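Local atomic coordinates of protein P47 (Clostridium botulinum, PDB entry 6EKT), a protein that may form part of a botulinum neurotoxin progenitor complex that protects the toxin in the host gut, and has a fold resembling tubular lipid-binding proteins. Residues M251-M260 with A394-F403. Sequence-based numbering, arbitrary orientation.
Sequences MVLSRLSSNM and ALGFELINNF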
ATOM      1  N   MET A 251      -5.638   6.356  10.289  1.00 30.91           N
ATOM      2  CA  MET A 251      -6.165   7.502   9.564  1.00 32.55           C
ATOM      3  C   MET A 251      -7.554   7.940  10.048  1.00 32.30           C
ATOM      4  O   MET A 251      -7.859   9.145  10.103  1.00 33.72           O
ATOM      5  CB  MET A 251      -6.086   7.233   8.065  1.00 35.11           C
ATOM      6  CG  MET A 251      -4.620   7.160   7.678  1.00 36.73           C
ATOM      7  SD  MET A 251      -4.231   6.071   6.335  1.00 39.04           S
ATOM      8  CE  MET A 251      -4.320   7.289   5.039  1.00 37.60           C
ATOM      9  N   VAL A 252      -8.369   6.972  10.440  1.00 30.31           N
ATOM     10  CA  VAL A 252      -9.732   7.278  10.884  1.00 29.82           C
ATOM     11  C   VAL A 252      -9.828   7.557  12.391  1.00 30.11           C
ATOM     12  O   VAL A 252     -10.465   8.539  12.777  1.00 29.42           O
ATOM     13  CB  VAL A 252     -10.736   6.187  10.444  1.00 28.75           C
ATOM     14  CG1 VAL A 252     -12.135   6.444  10.993  1.00 27.47           C
ATOM     15  CG2 VAL A 252     -10.800   6.108   8.922  1.00 28.90           C
ATOM     16  N   LEU A 253      -9.223   6.704  13.223  1.00 30.54           N
ATOM     17  CA  LEU A 253      -9.418   6.766  14.686  1.00 31.87           C
ATOM     18  C   LEU A 253      -9.142   8.148  15.279  1.00 32.77           C
ATOM     19  O   LEU A 253      -9.898   8.597  16.126  1.00 33.87           O
ATOM     20  CB  LEU A 253      -8.600   5.684  15.435  1.00 31.44           C
ATOM     21  CG  LEU A 253      -8.957   5.384  16.910  1.00 32.18           C
ATOM     22  CD1 LEU A 253     -10.337   4.724  17.008  1.00 31.20           C
ATOM     23  CD2 LEU A 253      -7.908   4.510  17.586  1.00 32.43           C
ATOM     24  N   SER A 254      -8.097   8.827  14.806  1.00 34.48           N
ATOM     25  CA  SER A 254      -7.718  10.151  15.338  1.00 35.77           C
ATOM     26  C   SER A 254      -8.380  11.351  14.638  1.00 35.14           C
ATOM     27  O   SER A 254      -8.053  12.521  14.950  1.00 35.63           O
ATOM     28  CB  SER A 254      -6.198  10.318  15.315  1.00 37.85           C
ATOM     29  OG  SER A 254      -5.774  10.470  13.976  1.00 39.93           O
ATOM     30  N   ARG A 255      -9.317  11.076  13.725  1.00 31.63           N
ATOM     31  CA  ARG A 255     -10.024  12.140  13.005  1.00 30.14           C
ATOM     32  C   ARG A 255     -11.548  12.066  13.097  1.00 28.19           C
ATOM     33  O   ARG A 255     -12.198  13.073  12.885  1.00 27.06           O
ATOM     34  CB  ARG A 255      -9.616  12.181  11.534  1.00 32.73           C
ATOM     35  CG  ARG A 255      -8.134  12.496  11.289  1.00 35.84           C
ATOM     36  CD  ARG A 255      -7.779  13.932  11.683  1.00 38.22           C
ATOM     37  NE  ARG A 255      -8.663  14.911  11.045  1.00 40.25           N
ATOM     38  CZ  ARG A 255      -8.754  16.190  11.394  1.00 42.98           C
ATOM     39  NH1 ARG A 255      -8.018  16.677  12.383  1.00 45.96           N
ATOM     40  NH2 ARG A 255      -9.594  16.993  10.752  1.00 43.27           N
ATOM     41  N   LEU A 256     -12.109  10.887  13.388  1.00 25.88           N
ATOM     42  CA  LEU A 256     -13.590  10.718  13.388  1.00 25.22           C
ATOM     43  C   LEU A 256     -14.294  11.645  14.395  1.00 25.69           C
ATOM     44  O   LEU A 256     -15.456  11.989  14.191  1.00 25.66           O
ATOM     45  CB  LEU A 256     -14.000   9.264  13.646  1.00 24.03           C
ATOM     46  CG  LEU A 256     -13.809   8.649  15.045  1.00 24.66           C
ATOM     47  CD1 LEU A 256     -15.033   8.821  15.969  1.00 23.87           C
ATOM     48  CD2 LEU A 256     -13.465   7.165  14.921  1.00 23.75           C
ATOM     49  N   SER A 257     -13.581  12.031  15.459  1.00 26.50           N
ATOM     50  CA  SER A 257     -14.161  12.865  16.536  1.00 27.23           C
ATOM     51  C   SER A 257     -13.801  14.355  16.431  1.00 28.32           C
ATOM     52  O   SER A 257     -14.089  15.134  17.355  1.00 27.90           O
ATOM     53  CB  SER A 257     -13.762  12.314  17.904  1.00 27.54           C
ATOM     54  OG  SER A 257     -12.378  12.508  18.153  1.00 29.05           O
ATOM     55  N   SER A 258     -13.200  14.756  15.308  1.00 28.54           N
ATOM     56  CA  SER A 258     -12.809  16.165  15.072  1.00 29.89           C
ATOM     57  C   SER A 258     -13.944  17.207  15.174  1.00 29.84           C
ATOM     58  O   SER A 258     -13.654  18.365  15.460  1.00 29.57           O
ATOM     59  CB  SER A 258     -12.071  16.331  13.739  1.00 32.03           C
ATOM     60  OG  SER A 258     -12.875  15.851  12.683  1.00 33.28           O
ATOM     61  N   ASN A 259     -15.202  16.803  14.924  1.00 27.99           N
ATOM     62  CA  ASN A 259     -16.356  17.714  15.047  1.00 27.97           C
ATOM     63  C   ASN A 259     -17.254  17.398  16.259  1.00 27.49           C
ATOM     64  O   ASN A 259     -18.381  17.895  16.348  1.00 27.62           O
ATOM     65  CB  ASN A 259     -17.187  17.743  13.752  1.00 28.54           C
ATOM     66  CG  ASN A 259     -16.375  18.170  12.533  1.00 29.64           C
ATOM     67  OD1 ASN A 259     -16.313  17.458  11.535  1.00 31.34           O
ATOM     68  ND2 ASN A 259     -15.735  19.307  12.621  1.00 29.90           N
ATOM     69  N   MET A 260     -16.723  16.637  17.209  1.00 26.69           N
ATOM     70  CA  MET A 260     -17.509  16.183  18.362  1.00 26.77           C
ATOM     71  C   MET A 260     -17.271  16.955  19.653  1.00 26.86           C
ATOM     72  O   MET A 260     -17.824  16.585  20.685  1.00 26.47           O
ATOM     73  CB  MET A 260     -17.272  14.696  18.603  1.00 26.78           C
ATOM     74  CG  MET A 260     -17.714  13.837  17.434  1.00 26.41           C
ATOM     75  SD  MET A 260     -17.597  12.096  17.861  1.00 25.86           S
ATOM     76  CE  MET A 260     -18.465  11.414  16.464  1.00 24.93           C
ATOM     77  N   ALA A 394     -22.362  16.279  12.588  1.00 23.60           N
ATOM     78  CA  ALA A 394     -20.969  16.257  13.052  1.00 24.11           C
ATOM     79  C   ALA A 394     -20.244  14.968  12.647  1.00 24.22           C
ATOM     80  O   ALA A 394     -19.053  14.853  12.878  1.00 24.64           O
ATOM     81  CB  ALA A 394     -20.912  16.431  14.557  1.00 23.01           C
ATOM     82  N   LEU A 395     -20.964  14.008  12.073  1.00 24.39           N
ATOM     83  CA  LEU A 395     -20.381  12.681  11.781  1.00 24.95           C
ATOM     84  C   LEU A 395     -19.447  12.645  10.574  1.00 25.68           C
ATOM     85  O   LEU A 395     -18.589  11.746  10.463  1.00 25.42           O
ATOM     86  CB  LEU A 395     -21.481  11.620  11.647  1.00 24.72           C
ATOM     87  CG  LEU A 395     -22.282  11.278  12.910  1.00 24.46           C
ATOM     88  CD1 LEU A 395     -23.351  10.263  12.562  1.00 24.66           C
ATOM     89  CD2 LEU A 395     -21.421  10.753  14.057  1.00 24.57           C
ATOM     90  N   GLY A 396     -19.616  13.600   9.666  1.00 26.60           N
ATOM     91  CA  GLY A 396     -18.661  13.796   8.578  1.00 27.55           C
ATOM     92  C   GLY A 396     -17.378  14.423   9.111  1.00 28.12           C
ATOM     93  O   GLY A 396     -17.416  15.196  10.063  1.00 28.54           O
ATOM     94  N   PHE A 397     -16.235  14.100   8.502  1.00 27.23           N
ATOM     95  CA  PHE A 397     -14.937  14.619   8.978  1.00 27.87           C
ATOM     96  C   PHE A 397     -13.875  14.490   7.887  1.00 28.88           C
ATOM     97  O   PHE A 397     -14.055  13.723   6.932  1.00 28.51           O
ATOM     98  CB  PHE A 397     -14.482  13.883  10.262  1.00 26.86           C
ATOM     99  CG  PHE A 397     -14.301  12.389  10.079  1.00 25.86           C
ATOM    100  CD1 PHE A 397     -15.393  11.507  10.207  1.00 25.10           C
ATOM    101  CD2 PHE A 397     -13.041  11.855   9.781  1.00 26.14           C
ATOM    102  CE1 PHE A 397     -15.228  10.142  10.032  1.00 24.94           C
ATOM    103  CE2 PHE A 397     -12.876  10.486   9.610  1.00 25.84           C
ATOM    104  CZ  PHE A 397     -13.965   9.636   9.732  1.00 25.39           C
ATOM    105  N   GLU A 398     -12.783  15.235   8.049  1.00 30.37           N
ATOM    106  CA  GLU A 398     -11.694  15.254   7.089  1.00 32.02           C
ATOM    107  C   GLU A 398     -10.541  14.388   7.579  1.00 31.34           C
ATOM    108  O   GLU A 398     -10.232  14.368   8.773  1.00 30.68           O
ATOM    109  CB  GLU A 398     -11.220  16.703   6.913  1.00 35.16           C
ATOM    110  CG  GLU A 398     -10.630  17.042   5.558  1.00 39.11           C
ATOM    111  CD  GLU A 398     -10.300  18.533   5.436  1.00 41.91           C
ATOM    112  OE1 GLU A 398     -11.137  19.375   5.809  1.00 42.97           O
ATOM    113  OE2 GLU A 398      -9.202  18.858   4.960  1.00 45.35           O
ATOM    114  N   LEU A 399      -9.898  13.674   6.651  1.00 31.01           N
ATOM    115  CA  LEU A 399      -8.622  13.065   6.948  1.00 30.93           C
ATOM    116  C   LEU A 399      -7.548  14.123   6.827  1.00 32.40           C
ATOM    117  O   LEU A 399      -7.731  15.140   6.145  1.00 33.31           O
ATOM    118  CB  LEU A 399      -8.315  11.917   5.977  1.00 31.18           C
ATOM    119  CG  LEU A 399      -9.317  10.756   5.867  1.00 30.97           C
ATOM    120  CD1 LEU A 399      -8.752   9.729   4.892  1.00 30.72           C
ATOM    121  CD2 LEU A 399      -9.622  10.094   7.208  1.00 30.43           C
ATOM    122  N   ILE A 400      -6.428  13.876   7.494  1.00 33.09           N
ATOM    123  CA  ILE A 400      -5.202  14.621   7.247  1.00 34.49           C
ATOM    124  C   ILE A 400      -4.654  14.098   5.931  1.00 34.64           C
ATOM    125  O   ILE A 400      -4.397  12.885   5.778  1.00 32.65           O
ATOM    126  CB  ILE A 400      -4.157  14.378   8.348  1.00 35.72           C
ATOM    127  CG1 ILE A 400      -4.673  14.887   9.693  1.00 36.96           C
ATOM    128  CG2 ILE A 400      -2.808  15.013   7.983  1.00 37.67           C
ATOM    129  CD1 ILE A 400      -4.215  14.021  10.841  1.00 37.68           C
ATOM    130  N   ASN A 401      -4.482  15.002   4.973  1.00 35.61           N
ATOM    131  CA  ASN A 401      -3.840  14.628   3.733  1.00 36.16           C
ATOM    132  C   ASN A 401      -2.323  14.706   3.914  1.00 36.34           C
ATOM    133  O   ASN A 401      -1.747  15.784   3.768  1.00 37.75           O
ATOM    134  CB  ASN A 401      -4.339  15.506   2.565  1.00 37.98           C
ATOM    135  CG  ASN A 401      -3.670  15.161   1.229  1.00 39.10           C
ATOM    136  OD1 ASN A 401      -2.585  14.586   1.188  1.00 40.03           O
ATOM    137  ND2 ASN A 401      -4.313  15.535   0.129  1.00 39.99           N
ATOM    138  N   ASN A 402      -1.697  13.579   4.265  1.00 35.24           N
ATOM    139  CA  ASN A 402      -0.221  13.443   4.243  1.00 35.71           C
ATOM    140  C   ASN A 402       0.209  12.375   3.220  1.00 34.77           C
ATOM    141  O   ASN A 402       1.188  11.650   3.438  1.00 34.82           O
ATOM    142  CB  ASN A 402       0.320  13.090   5.640  1.00 35.20           C
ATOM    143  CG  ASN A 402      -0.157  11.726   6.135  1.00 34.56           C
ATOM    144  OD1 ASN A 402      -1.089  11.135   5.587  1.00 33.41           O
ATOM    145  ND2 ASN A 402       0.499  11.213   7.169  1.00 34.58           N
ATOM    146  N   PHE A 403      -0.515  12.308   2.106  1.00 33.97           N
ATOM    147  CA  PHE A 403      -0.463  11.149   1.201  1.00 32.85           C
ATOM    148  C   PHE A 403       0.860  11.061   0.437  1.00 33.41           C
ATOM    149  O   PHE A 403       1.385   9.954   0.226  1.00 31.89           O
ATOM    150  CB  PHE A 403      -1.673  11.158   0.255  1.00 32.62           C
ATOM    151  CG  PHE A 403      -3.028  11.223   0.975  1.00 32.28           C
ATOM    152  CD1 PHE A 403      -3.230  10.566   2.201  1.00 31.01           C
ATOM    153  CD2 PHE A 403      -4.107  11.908   0.400  1.00 32.72           C
ATOM    154  CE1 PHE A 403      -4.462  10.619   2.852  1.00 30.17           C
ATOM    155  CE2 PHE A 403      -5.347  11.953   1.045  1.00 32.67           C
ATOM    156  CZ  PHE A 403      -5.521  11.303   2.269  1.00 31.02           C
TER
HETATM  157  O   HOH W   1      -6.318  11.225   8.904  1.00 30.32           O
HETATM  158  O   HOH W   2     -17.583  10.308  12.883  1.00 24.81           O
HETATM  159  O   HOH W   3     -16.550  14.396  13.935  1.00 27.32           O
HETATM  160  O   HOH W   4     -12.721  17.241  10.119  1.00 33.80           O
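The ring of Phe397 lies flat against the backbone of Leu256, whose CA stands 3.5 Å from the ring centroid and only 2° off its normal, a CH-pi contact over the face. With CG set between the backbone N and the carbonyl carbon (chi1 60°), the ring is directed onto the Arg255 to Ser258 turn. The Val252 side chain crosses that of Phe397 at about a right angle, CG1 meeting CZ. Farther along, Leu399 CD2 rests 3.5 Å from Met251 O, while Met251 CE reaches Phe403 CE1; at the other end Met260 CE meets Leu395 CD2, and Ala394 CB lies 3.4 Å from Asn259 O. Phe306 and Met308 of strand 297-311 close round Leu256, extending this apolar core. Two waters bind Leu256 O: one, beside the Phe397 ring, bridges it to Leu395 O, the other to Ala394 O, the second also accepting from Asn259 N. Strand 397-398 pairs with strand 352-368, so the contact ties segment 251-260 to an edge of the curled antiparallel sheet of this TULIP-family protein.

Arg255 is firmly held: bent at chi2 and chi3, it curls back to bring NE 2.8 Å from Glu398 O in a nearly straight bond (168°) close to the guanidinium plane, with NH2 adding a weak second bond. The looser, solvent side lies at the exposed Ser258, Asn259 and Ile400. Arg255 CD packs on Ile400 CD1, whereas the Glu398 carboxylate leads away. Ser258 OG bonds to Arg255 O at 2.9 Å, and a water links it to Glu398 N. A separate water joins Met251 O to Ile400 N.

Arginine thus grips a main-chain carbonyl rather than the neighbouring carboxylate, implying that the two segments are joined by side-chain packing, one arginine-to-carbonyl hydrogen bond and bridging waters, not by strand pairing.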